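PDB 6MTZ: HepC.19480.a.B1 from Helicobacter pylori, which is of unknown function but probably hydrolyses phosphodiester bonds in nucleotides or short oligonucleotides, as a two-domain DHH/DHHA1-type phosphoesterase. Local coordinates for residues 152-157 with 168-173; 268-273 with 342-347. All blocks are in the same frame, centred on the assembly; numbering follows the deposited sequence.

Contact 1 of 2, residues 152-157 with 168-173. With EDO (1,2-ethanediol), chain C.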
loop_
_atom_site.group_PDB
_atom_site.type_symbol
_atom_site.label_atom_id
_atom_site.label_comp_id
_atom_site.label_asym_id
_atom_site.label_seq_id
_atom_site.Cartn_x
_atom_site.Cartn_y
_atom_site.Cartn_z
ATOM N N VAL A 152 16.651 -3.785 11.843
ATOM C CA VAL A 152 17.037 -4.411 10.583
ATOM C C VAL A 152 17.387 -5.874 10.805
ATOM O O VAL A 152 16.911 -6.759 10.083
ATOM C CB VAL A 152 18.199 -3.638 9.941
ATOM C CG1 VAL A 152 18.828 -4.465 8.825
ATOM C CG2 VAL A 152 17.688 -2.309 9.413
ATOM N N GLU A 153 18.211 -6.148 11.820
ATOM C CA GLU A 153 18.636 -7.515 12.085
ATOM C C GLU A 153 17.448 -8.405 12.450
ATOM O O GLU A 153 17.387 -9.577 12.048
ATOM C CB GLU A 153 19.696 -7.520 13.191
ATOM C CG GLU A 153 20.388 -8.878 13.367
ATOM C CD GLU A 153 21.243 -9.290 12.155
ATOM O OE1 GLU A 153 21.576 -8.431 11.299
ATOM O OE2 GLU A 153 21.584 -10.490 12.061
ATOM N N MET A 154 16.488 -7.857 13.200
ATOM C CA MET A 154 15.276 -8.599 13.545
ATOM C C MET A 154 14.524 -9.026 12.291
ATOM O O MET A 154 14.172 -10.200 12.129
ATOM C CB MET A 154 14.371 -7.739 14.436
ATOM C CG MET A 154 12.913 -8.275 14.523
ATOM S SD MET A 154 11.679 -7.045 15.024
ATOM C CE MET A 154 11.321 -6.220 13.469
ATOM N N VAL A 155 14.273 -8.079 11.388
ATOM C CA VAL A 155 13.661 -8.426 10.113
ATOM C C VAL A 155 14.479 -9.496 9.408
ATOM O O VAL A 155 13.924 -10.450 8.847
ATOM C CB VAL A 155 13.486 -7.177 9.230
ATOM C CG1 VAL A 155 13.030 -7.578 7.827
ATOM C CG2 VAL A 155 12.479 -6.224 9.852
ATOM N N ASN A 156 15.808 -9.376 9.440
ATOM C CA ASN A 156 16.629 -10.371 8.748
ATOM C C ASN A 156 16.407 -11.758 9.341
ATOM O O ASN A 156 16.197 -12.731 8.606
ATOM C CB ASN A 156 18.112 -9.996 8.800
ATOM C CG ASN A 156 18.949 -10.807 7.798
ATOM O OD1 ASN A 156 18.867 -10.593 6.584
ATOM N ND2 ASN A 156 19.714 -11.761 8.301
ATOM N N SER A 157 16.399 -11.859 10.678
ATOM C CA SER A 157 16.309 -13.170 11.314
ATOM C C SER A 157 15.008 -13.882 10.956
ATOM O O SER A 157 15.005 -15.092 10.707
ATOM C CB SER A 157 16.435 -13.037 12.835
ATOM O OG SER A 157 17.702 -12.545 13.217
ATOM N N PHE A 168 14.439 -12.899 16.581
ATOM C CA PHE A 168 13.629 -13.825 15.795
ATOM C C PHE A 168 12.171 -13.844 16.256
ATOM O O PHE A 168 11.256 -13.631 15.454
ATOM C CB PHE A 168 14.232 -15.226 15.859
ATOM C CG PHE A 168 13.364 -16.289 15.246
ATOM C CD1 PHE A 168 13.292 -16.436 13.870
ATOM C CD2 PHE A 168 12.624 -17.150 16.047
ATOM C CE1 PHE A 168 12.499 -17.427 13.298
ATOM C CE2 PHE A 168 11.830 -18.139 15.484
ATOM C CZ PHE A 168 11.769 -18.276 14.104
ATOM N N GLU A 169 11.930 -14.112 17.542
ATOM C CA GLU A 169 10.545 -14.248 18.007
ATOM C C GLU A 169 9.768 -12.941 17.869
ATOM O O GLU A 169 8.608 -12.947 17.441
ATOM C CB GLU A 169 10.517 -14.743 19.453
ATOM C CG GLU A 169 11.104 -16.151 19.628
ATOM C CD GLU A 169 10.260 -17.222 18.966
ATOM O OE1 GLU A 169 10.762 -18.347 18.794
ATOM O OE2 GLU A 169 9.096 -16.939 18.612
ATOM N N LEU A 170 10.391 -11.810 18.209
ATOM C CA LEU A 170 9.740 -10.513 17.993
ATOM C C LEU A 170 9.460 -10.252 16.513
ATOM O O LEU A 170 8.428 -9.668 16.167
ATOM C CB LEU A 170 10.605 -9.402 18.575
ATOM C CG LEU A 170 10.146 -7.953 18.371
ATOM C CD1 LEU A 170 8.844 -7.674 19.135
ATOM C CD2 LEU A 170 11.257 -7.009 18.837
ATOM N N GLY A 171 10.365 -10.675 15.622
ATOM C CA GLY A 171 10.120 -10.502 14.190
ATOM C C GLY A 171 8.897 -11.251 13.681
ATOM O O GLY A 171 8.205 -10.781 12.771
ATOM N N LYS A 172 8.609 -12.424 14.247
ATOM C CA LYS A 172 7.393 -13.128 13.846
ATOM C C LYS A 172 6.155 -12.310 14.199
ATOM O O LYS A 172 5.204 -12.225 13.409
ATOM C CB LYS A 172 7.358 -14.512 14.499
ATOM C CG LYS A 172 8.290 -15.526 13.803
ATOM C CD LYS A 172 8.732 -16.675 14.709
ATOM C CE LYS A 172 7.588 -17.334 15.438
ATOM N NZ LYS A 172 8.038 -18.584 16.157
ATOM N N VAL A 173 6.170 -11.666 15.370
ATOM C CA VAL A 173 5.073 -10.780 15.739
ATOM C C VAL A 173 4.948 -9.644 14.733
ATOM O O VAL A 173 3.837 -9.274 14.324
ATOM C CB VAL A 173 5.265 -10.245 17.171
ATOM C CG1 VAL A 173 4.128 -9.273 17.525
ATOM C CG2 VAL A 173 5.301 -11.384 18.166
HETATM C C1 EDO C . 22.136 -4.440 11.121
HETATM O O1 EDO C . 22.346 -5.732 11.706
HETATM C C2 EDO C . 22.314 -4.517 9.605
HETATM O O2 EDO C . 23.609 -4.051 9.210
#
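M154 and S157 of helix 145-159 meet G171, L170 and F168 at the start of helix 168-180, where the two short axes come within 7.9 Å and cross at -82°. The CA atoms of M154 and G171 are 5.5 Å apart. G171 faces the first helix, where a CB would press on the carbonyl O of M154. Without one the helices come close, and the M154 side chain lies along the glycine. M154 CG is 3.6 Å from G171 CA. CG stands opposite the backbone N of M154 (chi1 164°), and the chain runs on to the sulfur before it bends at chi3. M154 SD is 3.8 Å from L170 CG and equally near L170 CD2. The two side chains cross at about a right angle. L170 also packs on Y217 of helix 213-228.

These are consecutive helices in the all-helical part that follows the parallel sheet of the N-terminal domain. They pack almost orthogonally, and the intervening loop is tied back at their ends. S157 OG hydrogen-bonds to Y166 O, just ahead of the second helix. S157 O lies at the edge of the F168 ring, near its plane, 3.8 Å from F168 CD1. W161, from the same loop, meets F168 edge-to-face.

Outside the interface, K172 NZ and E169 OE2 form a salt bridge of 3.1 Å within the second helix. The lysine approaches on the syn side, 26° out of the carboxylate plane. E153 takes no part in this helix pairing; its OE1 forms a salt bridge with K127 NZ. E153 OE1 also accepts a 2.8 Å hydrogen bond from O1 of an ethanediol, probably from the crystallisation liquor. The same ethanediol is hydrogen-bonded to E131 OE1, and its C2 touches V152 CG1.

Contact 2 of 2, residues 268-273 with 342-347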
loop_
_atom_site.group_PDB
_atom_site.type_symbol
_atom_site.label_atom_id
_atom_site.label_comp_id
_atom_site.label_asym_id
_atom_site.label_seq_id
_atom_site.Cartn_x
_atom_site.Cartn_y
_atom_site.Cartn_z
ATOM N N LEU A 268 -17.919 5.963 -5.625
ATOM C CA LEU A 268 -17.331 4.717 -6.106
ATOM C C LEU A 268 -15.950 4.522 -5.496
ATOM O O LEU A 268 -15.056 5.358 -5.686
ATOM C CB LEU A 268 -17.240 4.718 -7.632
ATOM C CG LEU A 268 -16.316 3.632 -8.173
ATOM C CD1 LEU A 268 -16.970 2.286 -8.033
ATOM C CD2 LEU A 268 -15.978 3.916 -9.622
ATOM N N SER A 269 -15.775 3.419 -4.777
ATOM C CA SER A 269 -14.474 3.000 -4.278
ATOM C C SER A 269 -14.083 1.689 -4.955
ATOM O O SER A 269 -14.871 1.098 -5.701
ATOM C CB SER A 269 -14.497 2.855 -2.756
ATOM O OG SER A 269 -15.237 1.714 -2.369
ATOM N N TYR A 270 -12.867 1.212 -4.663
ATOM C CA TYR A 270 -12.309 0.044 -5.344
ATOM C C TYR A 270 -11.504 -0.803 -4.379
ATOM O O TYR A 270 -10.629 -0.277 -3.688
ATOM C CB TYR A 270 -11.408 0.463 -6.499
ATOM C CG TYR A 270 -10.806 -0.669 -7.300
ATOM C CD1 TYR A 270 -11.599 -1.452 -8.130
ATOM C CD2 TYR A 270 -9.431 -0.912 -7.281
ATOM C CE1 TYR A 270 -11.064 -2.464 -8.898
ATOM C CE2 TYR A 270 -8.872 -1.937 -8.057
ATOM C CZ TYR A 270 -9.696 -2.709 -8.859
ATOM O OH TYR A 270 -9.168 -3.723 -9.636
ATOM N N SER A 271 -11.801 -2.105 -4.347
ATOM C CA SER A 271 -11.159 -3.135 -3.520
ATOM C C SER A 271 -11.469 -3.018 -2.030
ATOM O O SER A 271 -10.828 -3.702 -1.220
ATOM C CB SER A 271 -9.635 -3.165 -3.707
ATOM O OG SER A 271 -8.998 -2.115 -2.980
ATOM N N MET A 272 -12.451 -2.214 -1.623
ATOM C CA MET A 272 -12.622 -2.024 -0.179
ATOM C C MET A 272 -13.284 -3.210 0.514
ATOM O O MET A 272 -13.113 -3.367 1.730
ATOM C CB MET A 272 -13.390 -0.740 0.085
ATOM C CG MET A 272 -12.603 0.460 -0.428
ATOM S SD MET A 272 -12.979 2.013 0.386
ATOM C CE MET A 272 -12.319 1.713 2.032
ATOM N N GLY A 273 -14.031 -4.038 -0.209
ATOM C CA GLY A 273 -14.461 -5.334 0.322
ATOM C C GLY A 273 -15.815 -5.256 1.023
ATOM O O GLY A 273 -16.841 -5.042 0.372
ATOM N N ARG A 342 -8.870 5.979 -12.401
ATOM C CA ARG A 342 -9.686 6.547 -13.473
ATOM C C ARG A 342 -10.171 5.460 -14.435
ATOM O O ARG A 342 -11.320 5.494 -14.897
ATOM C CB ARG A 342 -8.906 7.632 -14.222
ATOM N N ASP A 343 -9.310 4.479 -14.733
ATOM C CA ASP A 343 -9.699 3.370 -15.606
ATOM C C ASP A 343 -10.895 2.610 -15.049
ATOM O O ASP A 343 -11.796 2.207 -15.795
ATOM C CB ASP A 343 -8.528 2.411 -15.794
ATOM C CG ASP A 343 -7.453 2.972 -16.692
ATOM O OD1 ASP A 343 -7.739 3.919 -17.456
ATOM O OD2 ASP A 343 -6.322 2.451 -16.639
ATOM N N ILE A 344 -10.907 2.388 -13.742
ATOM C CA ILE A 344 -12.011 1.670 -13.117
ATOM C C ILE A 344 -13.282 2.503 -13.178
ATOM O O ILE A 344 -14.364 1.996 -13.513
ATOM C CB ILE A 344 -11.623 1.292 -11.673
ATOM C CG1 ILE A 344 -10.643 0.109 -11.700
ATOM C CG2 ILE A 344 -12.849 0.945 -10.839
ATOM C CD1 ILE A 344 -9.391 0.308 -10.903
ATOM N N LYS A 345 -13.159 3.803 -12.910
ATOM C CA LYS A 345 -14.324 4.679 -12.867
ATOM C C LYS A 345 -14.988 4.790 -14.228
ATOM O O LYS A 345 -16.219 4.761 -14.327
ATOM C CB LYS A 345 -13.906 6.055 -12.368
ATOM C CG LYS A 345 -15.056 7.028 -12.195
ATOM C CD LYS A 345 -14.516 8.420 -11.903
ATOM C CE LYS A 345 -15.641 9.404 -11.646
ATOM N NZ LYS A 345 -15.125 10.781 -11.430
ATOM N N GLU A 346 -14.184 4.920 -15.290
ATOM C CA GLU A 346 -14.728 4.991 -16.641
ATOM C C GLU A 346 -15.620 3.792 -16.943
ATOM O O GLU A 346 -16.635 3.926 -17.633
ATOM C CB GLU A 346 -13.590 5.081 -17.661
ATOM C CG GLU A 346 -12.762 6.355 -17.591
ATOM C CD GLU A 346 -11.625 6.372 -18.608
ATOM O OE1 GLU A 346 -11.628 5.513 -19.512
ATOM O OE2 GLU A 346 -10.735 7.243 -18.507
ATOM N N GLN A 347 -15.268 2.616 -16.422
ATOM C CA GLN A 347 -16.085 1.433 -16.677
ATOM C C GLN A 347 -17.456 1.545 -16.010
ATOM O O GLN A 347 -18.479 1.197 -16.615
ATOM C CB GLN A 347 -15.334 0.185 -16.221
ATOM C CG GLN A 347 -14.193 -0.148 -17.160
ATOM C CD GLN A 347 -13.331 -1.286 -16.667
ATOM O OE1 GLN A 347 -13.567 -2.448 -16.996
ATOM N NE2 GLN A 347 -12.311 -0.957 -15.886
#
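I344 sets its CD1 methyl squarely over one face of the Y270 ring. I344 CD1 is 3.6 Å from the centroid of the Y270 ring and 8° off the ring normal, a well-centred CH-pi contact. The two side chains cross at about a right angle. A chi2 of 129°, away from a staggered value, carries the methyl to that place. I344 CG1 and CG2 lie nearer the CD1-CE1 side of the ring, with I344 CG2 3.8 Å from Y270 CD1. F187 meets the same tyrosine edge-to-face.

L268 comes in next to this pair. L268 CD2 reaches the helix backbone, 3.7 Å from K345 CA, and also touches the first carbons of the K345 side chain. That chain then runs out extended and away, and K345 NZ hydrogen-bonds to D256 O.

Within the helix, Q347 NE2 turns back to D343 O at 3.2 Å. It sits above the carbonyl plane, with the oxygen close to the amide plane of Q347. Y341 OH hydrogen-bonds to L268 O and adds a polar tie. Helix 341-353 is thus laid over strand 264-270 of the mixed sheet, helix-on-sheet packing consistent with the C-terminal domain of a DHHA1-type protein.

How the contacts relate
Contact 1 and contact 2 lie on opposite sides of the chain's centre. Their centres are 36 Å apart and their nearest atoms about 22 Å apart, so they do not touch. Both segments of contact 1 precede those of contact 2 in the sequence. Contact 1 joins two helices that follow the five-stranded parallel sheet. Contact 2 joins a strand of the mixed sheet to helix 341-353, close to the C-terminus. The two contacts share no sheet or helix. Helices 190-203, 213-228 and 238-251 come between them along the chain. Contact 1 belongs to the N-terminal part, contact 2 to the C-terminal domain. In DHH/DHHA1 relatives the active site lies between two such domains, which is probably the case here.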